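Local coordinates for hypothetical protein PAE2307 (PDB 1WVQ), which probably acts as an adenosine-specific kinase and carries a stable phosphate on a histidine side chain, at residues N20-Q25 with F113-N118; N118-I123 with V135-G140; E9-P14 with I75-K80; T41-V46 with I97-A102. All blocks are in the same frame, centred on the assembly; numbering follows the deposited sequence.

Contact 1: residues N20-Q25 with F113-N118; sequences NVIIGQ and FAATAN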
loop_
_atom_site.group_PDB
_atom_site.type_symbol
_atom_site.label_atom_id
_atom_site.label_comp_id
_atom_site.label_asym_id
_atom_site.label_seq_id
_atom_site.Cartn_x
_atom_site.Cartn_y
_atom_site.Cartn_z
ATOM N N ASN A 20 19.154 7.671 13.795
ATOM C CA ASN A 20 19.098 7.374 12.376
ATOM C C ASN A 20 18.500 8.616 11.755
ATOM O O ASN A 20 17.727 9.327 12.397
ATOM C CB ASN A 20 18.185 6.184 12.071
ATOM C CG ASN A 20 18.879 4.849 12.243
ATOM O OD1 ASN A 20 18.980 4.321 13.351
ATOM N ND2 ASN A 20 19.365 4.299 11.140
ATOM N N VAL A 21 18.869 8.885 10.512
ATOM C CA VAL A 21 18.335 10.039 9.810
ATOM C C VAL A 21 17.612 9.556 8.560
ATOM O O VAL A 21 18.008 8.565 7.941
ATOM C CB VAL A 21 19.467 11.038 9.421
ATOM C CG1 VAL A 21 20.348 10.451 8.315
ATOM C CG2 VAL A 21 18.864 12.371 8.986
ATOM N N ILE A 22 16.519 10.236 8.233
ATOM C CA ILE A 22 15.727 9.937 7.050
ATOM C C ILE A 22 15.575 11.290 6.366
ATOM O O ILE A 22 15.115 12.254 6.982
ATOM C CB ILE A 22 14.331 9.371 7.414
ATOM C CG1 ILE A 22 14.485 8.029 8.135
ATOM C CG2 ILE A 22 13.497 9.167 6.151
ATOM C CD1 ILE A 22 13.189 7.504 8.750
ATOM N N ILE A 23 16.005 11.368 5.112
ATOM C CA ILE A 23 15.929 12.608 4.347
ATOM C C ILE A 23 15.123 12.337 3.086
ATOM O O ILE A 23 15.322 11.321 2.416
ATOM C CB ILE A 23 17.341 13.108 3.949
ATOM C CG1 ILE A 23 18.222 13.212 5.196
ATOM C CG2 ILE A 23 17.245 14.466 3.248
ATOM C CD1 ILE A 23 19.667 13.545 4.891
ATOM N N GLY A 24 14.208 13.244 2.768
ATOM C CA GLY A 24 13.388 13.063 1.584
ATOM C C GLY A 24 12.851 14.347 0.992
ATOM O O GLY A 24 13.295 15.445 1.332
ATOM N N GLN A 25 11.886 14.204 0.093
ATOM C CA GLN A 25 11.273 15.354 -0.556
ATOM C C GLN A 25 9.769 15.157 -0.556
ATOM O O GLN A 25 9.282 14.049 -0.771
ATOM C CB GLN A 25 11.783 15.478 -1.993
ATOM C CG GLN A 25 11.416 16.779 -2.697
ATOM C CD GLN A 25 11.929 16.796 -4.124
ATOM O OE1 GLN A 25 13.136 16.691 -4.362
ATOM N NE2 GLN A 25 11.018 16.914 -5.080
ATOM N N PHE A 113 15.456 10.119 0.008
ATOM C CA PHE A 113 16.847 10.062 -0.445
ATOM C C PHE A 113 17.730 9.112 0.352
ATOM O O PHE A 113 18.675 8.533 -0.187
ATOM C CB PHE A 113 17.472 11.464 -0.397
ATOM C CG PHE A 113 16.780 12.476 -1.270
ATOM C CD1 PHE A 113 16.798 12.345 -2.658
ATOM C CD2 PHE A 113 16.127 13.570 -0.708
ATOM C CE1 PHE A 113 16.174 13.285 -3.478
ATOM C CE2 PHE A 113 15.498 14.518 -1.520
ATOM C CZ PHE A 113 15.524 14.374 -2.909
ATOM N N ALA A 114 17.430 8.961 1.636
ATOM C CA ALA A 114 18.234 8.096 2.478
ATOM C C ALA A 114 17.600 7.797 3.825
ATOM O O ALA A 114 16.836 8.595 4.363
ATOM C CB ALA A 114 19.610 8.734 2.701
ATOM N N ALA A 115 17.938 6.625 4.353
ATOM C CA ALA A 115 17.508 6.167 5.668
ATOM C C ALA A 115 18.782 5.471 6.123
ATOM O O ALA A 115 19.135 4.412 5.605
ATOM C CB ALA A 115 16.355 5.174 5.554
ATOM N N THR A 116 19.488 6.062 7.078
ATOM C CA THR A 116 20.750 5.477 7.486
ATOM C C THR A 116 21.281 6.009 8.808
ATOM O O THR A 116 20.767 6.979 9.372
ATOM C CB THR A 116 21.805 5.749 6.388
ATOM O OG1 THR A 116 22.994 4.989 6.635
ATOM C CG2 THR A 116 22.155 7.236 6.359
ATOM N N ALA A 117 22.323 5.349 9.299
ATOM C CA ALA A 117 22.977 5.749 10.533
ATOM C C ALA A 117 24.470 5.868 10.245
ATOM O O ALA A 117 25.271 6.082 11.154
ATOM C CB ALA A 117 22.725 4.717 11.631
ATOM N N ASN A 118 24.827 5.743 8.967
ATOM C CA ASN A 118 26.219 5.823 8.508
ATOM C C ASN A 118 26.677 7.226 8.188
ATOM O O ASN A 118 25.868 8.150 8.091
ATOM C CB ASN A 118 26.413 5.042 7.206
ATOM C CG ASN A 118 26.121 3.591 7.350
ATOM O OD1 ASN A 118 26.444 2.988 8.366
ATOM N ND2 ASN A 118 25.514 3.004 6.326
#

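Contact 2: residues N118-I123 with V135-G140; sequences NPLKVI and VGVVDG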
loop_
_atom_site.group_PDB
_atom_site.type_symbol
_atom_site.label_atom_id
_atom_site.label_comp_id
_atom_site.label_asym_id
_atom_site.label_seq_id
_atom_site.Cartn_x
_atom_site.Cartn_y
_atom_site.Cartn_z
ATOM N N ASN A 118 24.827 5.743 8.967
ATOM C CA ASN A 118 26.219 5.823 8.508
ATOM C C ASN A 118 26.677 7.226 8.188
ATOM O O ASN A 118 25.868 8.150 8.091
ATOM C CB ASN A 118 26.413 5.042 7.206
ATOM C CG ASN A 118 26.121 3.591 7.350
ATOM O OD1 ASN A 118 26.444 2.988 8.366
ATOM N ND2 ASN A 118 25.514 3.004 6.326
ATOM N N PRO A 119 27.998 7.405 8.018
ATOM C CA PRO A 119 28.496 8.735 7.674
ATOM C C PRO A 119 27.721 9.021 6.388
ATOM O O PRO A 119 27.533 8.129 5.559
ATOM C CB PRO A 119 29.977 8.483 7.423
ATOM C CG PRO A 119 30.289 7.424 8.420
ATOM C CD PRO A 119 29.113 6.479 8.289
ATOM N N LEU A 120 27.261 10.250 6.223
ATOM C CA LEU A 120 26.457 10.583 5.061
ATOM C C LEU A 120 26.689 12.004 4.573
ATOM O O LEU A 120 26.915 12.918 5.366
ATOM C CB LEU A 120 24.982 10.396 5.432
ATOM C CG LEU A 120 23.862 10.837 4.488
ATOM C CD1 LEU A 120 23.718 9.871 3.320
ATOM C CD2 LEU A 120 22.569 10.896 5.283
ATOM N N LYS A 121 26.637 12.175 3.258
ATOM C CA LYS A 121 26.797 13.483 2.635
ATOM C C LYS A 121 25.627 13.668 1.681
ATOM O O LYS A 121 25.143 12.706 1.082
ATOM C CB LYS A 121 28.097 13.562 1.827
ATOM C CG LYS A 121 29.369 13.273 2.600
ATOM C CD LYS A 121 29.743 14.420 3.515
ATOM C CE LYS A 121 31.143 14.225 4.081
ATOM N NZ LYS A 121 31.557 15.387 4.901
ATOM N N VAL A 122 25.166 14.905 1.550
ATOM C CA VAL A 122 24.075 15.210 0.639
ATOM C C VAL A 122 24.656 16.117 -0.428
ATOM O O VAL A 122 25.332 17.090 -0.107
ATOM C CB VAL A 122 22.924 15.967 1.339
ATOM C CG1 VAL A 122 21.833 16.301 0.336
ATOM C CG2 VAL A 122 22.360 15.133 2.466
ATOM N N ILE A 123 24.416 15.786 -1.692
ATOM C CA ILE A 123 24.912 16.608 -2.787
ATOM C C ILE A 123 23.795 17.554 -3.197
ATOM O O ILE A 123 22.705 17.121 -3.570
ATOM C CB ILE A 123 25.317 15.763 -4.011
ATOM C CG1 ILE A 123 26.337 14.697 -3.601
ATOM C CG2 ILE A 123 25.920 16.675 -5.093
ATOM C CD1 ILE A 123 26.674 13.725 -4.706
ATOM N N VAL A 135 20.715 16.583 -5.498
ATOM C CA VAL A 135 21.180 15.781 -6.624
ATOM C C VAL A 135 21.240 14.316 -6.208
ATOM O O VAL A 135 20.859 13.427 -6.969
ATOM C CB VAL A 135 22.591 16.224 -7.087
ATOM C CG1 VAL A 135 23.155 15.227 -8.098
ATOM C CG2 VAL A 135 22.521 17.615 -7.693
ATOM N N GLY A 136 21.713 14.074 -4.994
ATOM C CA GLY A 136 21.813 12.713 -4.502
ATOM C C GLY A 136 22.465 12.685 -3.140
ATOM O O GLY A 136 22.617 13.720 -2.490
ATOM N N VAL A 137 22.843 11.493 -2.701
ATOM C CA VAL A 137 23.487 11.328 -1.409
ATOM C C VAL A 137 24.628 10.331 -1.519
ATOM O O VAL A 137 24.695 9.541 -2.460
ATOM C CB VAL A 137 22.507 10.784 -0.340
ATOM C CG1 VAL A 137 21.351 11.742 -0.145
ATOM C CG2 VAL A 137 22.003 9.408 -0.750
ATOM N N VAL A 138 25.532 10.402 -0.552
ATOM C CA VAL A 138 26.659 9.482 -0.472
ATOM C C VAL A 138 26.440 8.804 0.874
ATOM O O VAL A 138 26.794 9.342 1.924
ATOM C CB VAL A 138 28.004 10.229 -0.485
ATOM C CG1 VAL A 138 29.143 9.231 -0.378
ATOM C CG2 VAL A 138 28.128 11.049 -1.767
ATOM N N ASP A 139 25.826 7.627 0.822
ATOM C CA ASP A 139 25.479 6.852 2.008
ATOM C C ASP A 139 26.567 5.845 2.345
ATOM O O ASP A 139 26.707 4.828 1.671
ATOM C CB ASP A 139 24.155 6.118 1.752
ATOM C CG ASP A 139 23.533 5.543 3.013
ATOM O OD1 ASP A 139 24.228 5.426 4.044
ATOM O OD2 ASP A 139 22.330 5.190 2.955
ATOM N N GLY A 140 27.343 6.142 3.380
ATOM C CA GLY A 140 28.396 5.231 3.785
ATOM C C GLY A 140 29.530 5.118 2.792
ATOM O O GLY A 140 29.774 6.024 1.991
#

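Contact 3: residues E9-P14 with I75-K80; sequences ELIDVP and IDLCKK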
loop_
_atom_site.group_PDB
_atom_site.type_symbol
_atom_site.label_atom_id
_atom_site.label_comp_id
_atom_site.label_asym_id
_atom_site.label_seq_id
_atom_site.Cartn_x
_atom_site.Cartn_y
_atom_site.Cartn_z
ATOM N N GLU A 9 27.325 21.467 -4.284
ATOM C CA GLU A 9 27.762 21.612 -2.896
ATOM C C GLU A 9 27.605 20.276 -2.170
ATOM O O GLU A 9 26.708 19.492 -2.493
ATOM C CB GLU A 9 26.873 22.620 -2.163
ATOM C CG GLU A 9 27.393 24.032 -2.000
ATOM C CD GLU A 9 26.401 24.909 -1.238
ATOM O OE1 GLU A 9 25.954 24.505 -0.137
ATOM O OE2 GLU A 9 26.066 26.005 -1.733
ATOM N N LEU A 10 28.468 20.032 -1.186
ATOM C CA LEU A 10 28.397 18.815 -0.378
ATOM C C LEU A 10 28.034 19.195 1.054
ATOM O O LEU A 10 28.659 20.074 1.646
ATOM C CB LEU A 10 29.733 18.062 -0.372
ATOM C CG LEU A 10 30.185 17.333 -1.636
ATOM C CD1 LEU A 10 31.461 16.552 -1.328
ATOM C CD2 LEU A 10 29.097 16.388 -2.107
ATOM N N ILE A 11 27.023 18.537 1.611
ATOM C CA ILE A 11 26.598 18.825 2.974
ATOM C C ILE A 11 26.843 17.601 3.846
ATOM O O ILE A 11 26.330 16.524 3.562
ATOM C CB ILE A 11 25.092 19.173 3.026
ATOM C CG1 ILE A 11 24.797 20.413 2.174
ATOM C CG2 ILE A 11 24.659 19.385 4.467
ATOM C CD1 ILE A 11 25.489 21.680 2.640
ATOM N N ASP A 12 27.634 17.754 4.901
ATOM C CA ASP A 12 27.901 16.627 5.774
ATOM C C ASP A 12 26.748 16.496 6.752
ATOM O O ASP A 12 26.307 17.484 7.337
ATOM C CB ASP A 12 29.198 16.826 6.549
ATOM C CG ASP A 12 29.528 15.635 7.421
ATOM O OD1 ASP A 12 29.831 14.557 6.863
ATOM O OD2 ASP A 12 29.464 15.767 8.664
ATOM N N VAL A 13 26.261 15.276 6.931
ATOM C CA VAL A 13 25.143 15.038 7.833
ATOM C C VAL A 13 25.579 14.438 9.165
ATOM O O VAL A 13 26.086 13.320 9.212
ATOM C CB VAL A 13 24.114 14.084 7.185
ATOM C CG1 VAL A 13 22.929 13.881 8.126
ATOM C CG2 VAL A 13 23.653 14.645 5.843
ATOM N N PRO A 14 25.395 15.185 10.266
ATOM C CA PRO A 14 25.781 14.679 11.587
ATOM C C PRO A 14 24.793 13.611 12.055
ATOM O O PRO A 14 23.583 13.802 11.969
ATOM C CB PRO A 14 25.694 15.918 12.480
ATOM C CG PRO A 14 25.804 17.071 11.539
ATOM C CD PRO A 14 25.003 16.601 10.350
ATOM N N ILE A 75 16.260 20.637 12.137
ATOM C CA ILE A 75 16.194 22.015 11.674
ATOM C C ILE A 75 17.526 22.450 11.071
ATOM O O ILE A 75 17.568 23.036 9.985
ATOM C CB ILE A 75 15.855 22.978 12.826
ATOM C CG1 ILE A 75 14.431 22.720 13.324
ATOM C CG2 ILE A 75 15.998 24.423 12.350
ATOM C CD1 ILE A 75 14.051 23.535 14.556
ATOM N N ASP A 76 18.617 22.168 11.777
ATOM C CA ASP A 76 19.924 22.566 11.277
ATOM C C ASP A 76 20.263 21.947 9.929
ATOM O O ASP A 76 20.815 22.622 9.064
ATOM C CB ASP A 76 21.019 22.242 12.300
ATOM C CG ASP A 76 20.915 23.102 13.553
ATOM O OD1 ASP A 76 20.263 24.167 13.483
ATOM O OD2 ASP A 76 21.488 22.720 14.603
ATOM N N LEU A 77 19.922 20.678 9.729
ATOM C CA LEU A 77 20.225 20.055 8.453
ATOM C C LEU A 77 19.390 20.687 7.338
ATOM O O LEU A 77 19.869 20.847 6.215
ATOM C CB LEU A 77 19.984 18.541 8.504
ATOM C CG LEU A 77 20.478 17.788 7.258
ATOM C CD1 LEU A 77 21.971 18.040 7.065
ATOM C CD2 LEU A 77 20.211 16.298 7.406
ATOM N N CYS A 78 18.142 21.038 7.644
ATOM C CA CYS A 78 17.281 21.674 6.648
ATOM C C CYS A 78 17.871 23.021 6.240
ATOM O O CYS A 78 17.849 23.387 5.067
ATOM C CB CYS A 78 15.863 21.879 7.195
ATOM S SG CYS A 78 14.781 20.437 7.006
ATOM N N LYS A 79 18.400 23.755 7.213
ATOM C CA LYS A 79 19.004 25.056 6.940
ATOM C C LYS A 79 20.261 24.927 6.088
ATOM O O LYS A 79 20.532 25.783 5.246
ATOM C CB LYS A 79 19.338 25.768 8.252
ATOM C CG LYS A 79 18.110 26.226 9.022
ATOM C CD LYS A 79 18.440 26.675 10.440
ATOM C CE LYS A 79 19.271 27.943 10.472
ATOM N NZ LYS A 79 19.555 28.369 11.876
ATOM N N LYS A 80 21.028 23.861 6.299
ATOM C CA LYS A 80 22.248 23.653 5.527
ATOM C C LYS A 80 21.949 23.183 4.103
ATOM O O LYS A 80 22.556 23.663 3.140
ATOM C CB LYS A 80 23.157 22.641 6.224
ATOM C CG LYS A 80 23.606 23.070 7.609
ATOM C CD LYS A 80 24.696 22.156 8.139
ATOM C CE LYS A 80 24.866 22.318 9.646
ATOM N NZ LYS A 80 25.047 23.739 10.054
#

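Contact 4: residues T41-V46 with I97-A102; sequences TSVPGV and INVLNA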
loop_
_atom_site.group_PDB
_atom_site.type_symbol
_atom_site.label_atom_id
_atom_site.label_comp_id
_atom_site.label_asym_id
_atom_site.label_seq_id
_atom_site.Cartn_x
_atom_site.Cartn_y
_atom_site.Cartn_z
ATOM N N THR A 41 2.595 7.445 15.640
ATOM C CA THR A 41 1.654 6.327 15.618
ATOM C C THR A 41 2.307 5.014 15.192
ATOM O O THR A 41 1.648 3.975 15.150
ATOM C CB THR A 41 0.456 6.613 14.676
ATOM O OG1 THR A 41 0.924 6.807 13.336
ATOM C CG2 THR A 41 -0.292 7.853 15.129
ATOM N N SER A 42 3.598 5.061 14.887
ATOM C CA SER A 42 4.317 3.866 14.462
ATOM C C SER A 42 4.961 3.093 15.604
ATOM O O SER A 42 4.920 1.868 15.609
ATOM C CB SER A 42 5.413 4.216 13.451
ATOM O OG SER A 42 4.874 4.483 12.170
ATOM N N VAL A 43 5.565 3.811 16.548
ATOM C CA VAL A 43 6.260 3.197 17.685
ATOM C C VAL A 43 5.946 3.947 18.979
ATOM O O VAL A 43 6.114 5.161 19.049
ATOM C CB VAL A 43 7.798 3.220 17.460
ATOM C CG1 VAL A 43 8.516 2.604 18.652
ATOM C CG2 VAL A 43 8.152 2.481 16.173
ATOM N N PRO A 44 5.510 3.228 20.029
ATOM C CA PRO A 44 5.183 3.881 21.302
ATOM C C PRO A 44 6.223 4.829 21.900
ATOM O O PRO A 44 5.903 5.971 22.231
ATOM C CB PRO A 44 4.891 2.704 22.232
ATOM C CG PRO A 44 4.312 1.693 21.316
ATOM C CD PRO A 44 5.243 1.781 20.112
ATOM N N GLY A 45 7.463 4.375 22.047
ATOM C CA GLY A 45 8.458 5.241 22.659
ATOM C C GLY A 45 9.399 6.005 21.746
ATOM O O GLY A 45 10.453 6.463 22.190
ATOM N N VAL A 46 9.029 6.169 20.484
ATOM C CA VAL A 46 9.901 6.871 19.554
ATOM C C VAL A 46 10.185 8.316 19.958
ATOM O O VAL A 46 9.299 9.032 20.424
ATOM C CB VAL A 46 9.313 6.861 18.105
ATOM C CG1 VAL A 46 7.997 7.647 18.052
ATOM C CG2 VAL A 46 10.336 7.446 17.121
ATOM N N ILE A 97 13.185 1.013 9.602
ATOM C CA ILE A 97 12.242 0.002 9.133
ATOM C C ILE A 97 10.933 0.005 9.922
ATOM O O ILE A 97 9.919 -0.496 9.440
ATOM C CB ILE A 97 12.833 -1.448 9.143
ATOM C CG1 ILE A 97 13.316 -1.839 10.542
ATOM C CG2 ILE A 97 13.936 -1.558 8.096
ATOM C CD1 ILE A 97 13.707 -3.320 10.660
ATOM N N ASN A 98 10.945 0.583 11.122
ATOM C CA ASN A 98 9.728 0.637 11.928
ATOM C C ASN A 98 8.769 1.726 11.447
ATOM O O ASN A 98 7.584 1.685 11.768
ATOM C CB ASN A 98 10.035 0.940 13.405
ATOM C CG ASN A 98 10.933 -0.089 14.060
ATOM O OD1 ASN A 98 11.803 0.238 14.869
ATOM N ND2 ASN A 98 10.740 -1.349 13.686
ATOM N N VAL A 99 9.271 2.696 10.685
ATOM C CA VAL A 99 8.436 3.814 10.240
ATOM C C VAL A 99 8.447 4.152 8.750
ATOM O O VAL A 99 7.618 4.937 8.292
ATOM C CB VAL A 99 8.836 5.116 10.992
ATOM C CG1 VAL A 99 8.729 4.916 12.496
ATOM C CG2 VAL A 99 10.271 5.513 10.621
ATOM N N LEU A 100 9.354 3.559 7.984
ATOM C CA LEU A 100 9.452 3.909 6.570
ATOM C C LEU A 100 8.231 3.698 5.682
ATOM O O LEU A 100 7.926 4.555 4.860
ATOM C CB LEU A 100 10.678 3.235 5.939
ATOM C CG LEU A 100 12.012 3.946 6.214
ATOM C CD1 LEU A 100 13.175 3.056 5.808
ATOM C CD2 LEU A 100 12.051 5.269 5.458
ATOM N N ASN A 101 7.515 2.590 5.821
ATOM C CA ASN A 101 6.363 2.414 4.940
ATOM C C ASN A 101 5.265 3.441 5.216
ATOM O O ASN A 101 4.569 3.882 4.295
ATOM C CB ASN A 101 5.838 0.978 5.021
ATOM C CG ASN A 101 6.713 0.002 4.249
ATOM O OD1 ASN A 101 7.711 0.390 3.632
ATOM N ND2 ASN A 101 6.343 -1.270 4.278
ATOM N N ALA A 102 5.122 3.848 6.472
ATOM C CA ALA A 102 4.127 4.858 6.806
ATOM C C ALA A 102 4.556 6.159 6.124
ATOM O O ALA A 102 3.737 6.882 5.557
ATOM C CB ALA A 102 4.049 5.043 8.315
#

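Contact 1: residues N20-Q25 with F113-N118
Val21 and Thr116 face each other as an antiparallel hydrogen-bonded pair, with Val21 N 2.9 Å from Thr116 O and Thr116 N 3.0 Å from Val21 O. Over segments 20-25 and 113-116 the strands run antiparallel at 168°, their axes 4.8 Å apart at closest. Ile22 and Ala115 form the following non-hydrogen-bonded pair, and Ile23 N then donates to Ala114 O. Here a classic beta bulge interrupts the ladder: Phe113 and Ala114 both face Ile23, whose O accepts from Phe113 N at 2.7 Å, through a bent bond, and from Ala114 N at 3.3 Å. Phe113 CG is anti to the carbonyl carbon (chi1 -60°), and the ring beyond lies beside Gly24, CD2 3.6 Å from Gly24 CA. Gln25 OE1 meets the ring at its edge, 3.6 Å from Phe113 CZ, with the amide turned 53° from the ring plane; the same oxygen is hydrogen-bonded to Arg111. An alanine at Phe113 would probably open a gap beside Gly24 and strip the Gln25 side chain of its aromatic neighbour. At the far end the Asn20 amide rests on Ala117, ND2 to CB 3.4 Å, while Val21 CG1 and Thr116 CG2 stand side by side. Ile22 and Ala115 are covered by helix 96-104; Val21 and Ile23 face Leu120 of strand 120-128. Thr116 OG1 bonds to Asp139 and accepts from Asn118 N, closing an ST turn at the end of strand 111-116, an outermost strand of this chain's five-stranded antiparallel sheet.

Contact 2: residues N118-I123 with V135-G140
Leu120 and Asp139 oppose each other as a non-hydrogen-bonded antiparallel pair, and the leucine leans across to its neighbour: CD1 lies 3.7 Å from Asp139 CA and 4.0 Å from Val137 CB. CG of Asp139 is anti to the backbone N (chi1 -167°), and the carboxylate it carries lies across the Asn118 side chain. The two side chains cross at about a right angle with amide and carboxylate planes 56° apart, and Asn118 ND2 stays 3.6 Å from Asp139 OD1, too far to bond. Each has another partner: OD1 is held by Thr116, and ND2 by the phosphohistidine of a neighbouring subunit. On the other face Lys121 and Val138 stand with their CB atoms 4.1 Å apart; beyond this the lysine chain bends and runs away from the hairpin to a salt bridge with Asp12. Ile123 crosses Val135 obliquely, CG2 to Val135 CB 3.9 Å, and its CD1 reaches Val138 CG2 at 4.2 Å. Val135 and Gly136 both face Ile123 in a classic beta bulge, where Val135 N donates to Ile123 O and Ile123 N to Gly136 O. The two strands form the hairpin 120-128/131-139 of an antiparallel three-stranded sheet. Strand 7-13 lies along the far side of 120-128, while Leu120 and Val122 press on Ile23 of strand 20-25 in the other sheet.

Contact 3: residues E9-P14 with I75-K80
Leu77 holds CG anti to its backbone N (chi1 -172°), and the two methyls beyond reach Ile11 and Val13. This is helix-on-strand packing in an alpha+beta fold: helix 68-81 lies antiparallel to strand 7-13, an outermost strand of the chain's three-stranded sheet, the axes of the two short segments 9.6 Å apart. Val13 crosses Leu77 at about a right angle, and both its methyls meet the forked end of the leucine, Val13 CG1 3.7 Å from Leu77 CD2. Ile11 approaches more obliquely, its CG2 4.0 Å from Leu77 CD1 and equally far from Lys80 CB. Of the lysine side chain, CB makes the contact, and the amino group points off from the strand. An alanine at Ile11 would probably leave Leu77 CD1 with Val13 alone on this strand and take the apolar cover from Lys80 CB, opening a gap between strand and helix. Leu77 also touches Val88 and Tyr90 of strand 87-92, so it sits between the two sheets of the chain, while Val13 continues onto Leu120 and Val122. No hydrogen bond joins the two segments. The nearest approach of Ile11 is instead to a helix carbonyl: with chi2 at -63°, its CD1 comes 3.6 Å from Lys80 O.

Contact 4: residues T41-V46 with I97-A102
Asn98 meets Val43 through CB and not through the flat carboxamide: Val43 CG2 lies 3.7 Å from Asn98 CB, the two side chains crossing at a slant. The ends of the amide are taken up by other partners. OD1 is hydrogen-bonded to Trp95 N, and ND2 to Thr41 O of a neighbouring subunit, an arrangement that is returned by the partner chain. These bonds fix the rotation of a buried amide. The second flat group is the peptide carbonyl of Asn98, whose O is 3.7 Å from Ser42 CB and 3.9 Å from Ser42 OG, without a hydrogen bond. The serine hydroxyl, with OG beside its own backbone N (chi1 -76°), is bonded instead to Ala38 O of helix 31-40. The segment 41-46 is the loop from that helix to strand 47-53 and makes a type I beta turn from Val43 to Val46, closed by a weak Val46 N to Val43 O bond. It rests on the kinked helix 96-104, which packs on strands 20-25 and 111-116 of the five-stranded sheet. Val99 comes closest, its CG1 3.5 Å from Ser42 CB and 4.4 Å from Val43 CG2, while Leu39 and Ile22 also touch its side chain. One turn further along, Ala102 CB reaches Ser42 OG at 4.0 Å.

Overall arrangement
Contact 1 lies about 3 Å from the centre of the chain and touches the other three. Contact 2, 9 Å away between centres, continues from it through Asn118 and the Thr116 OG1 to Asp139 OD1 bond of 2.9 Å. Contact 3 meets it where Ile23 CD1 lies 3.8 Å from Leu77 CD2, and joins contact 2 through a probable hydrogen bond, Ile11 N to Val122 O at 2.8 Å. The helix of contact 4 packs on the Ile22 and Ala115 face of contact 1, opposite the Val21 and Ile23 face that meets contacts 2 and 3. The junction of contacts 1 and 2 borders the phosphohistidine of a neighbouring subunit, consistent with a site shared between subunits of the hexamer.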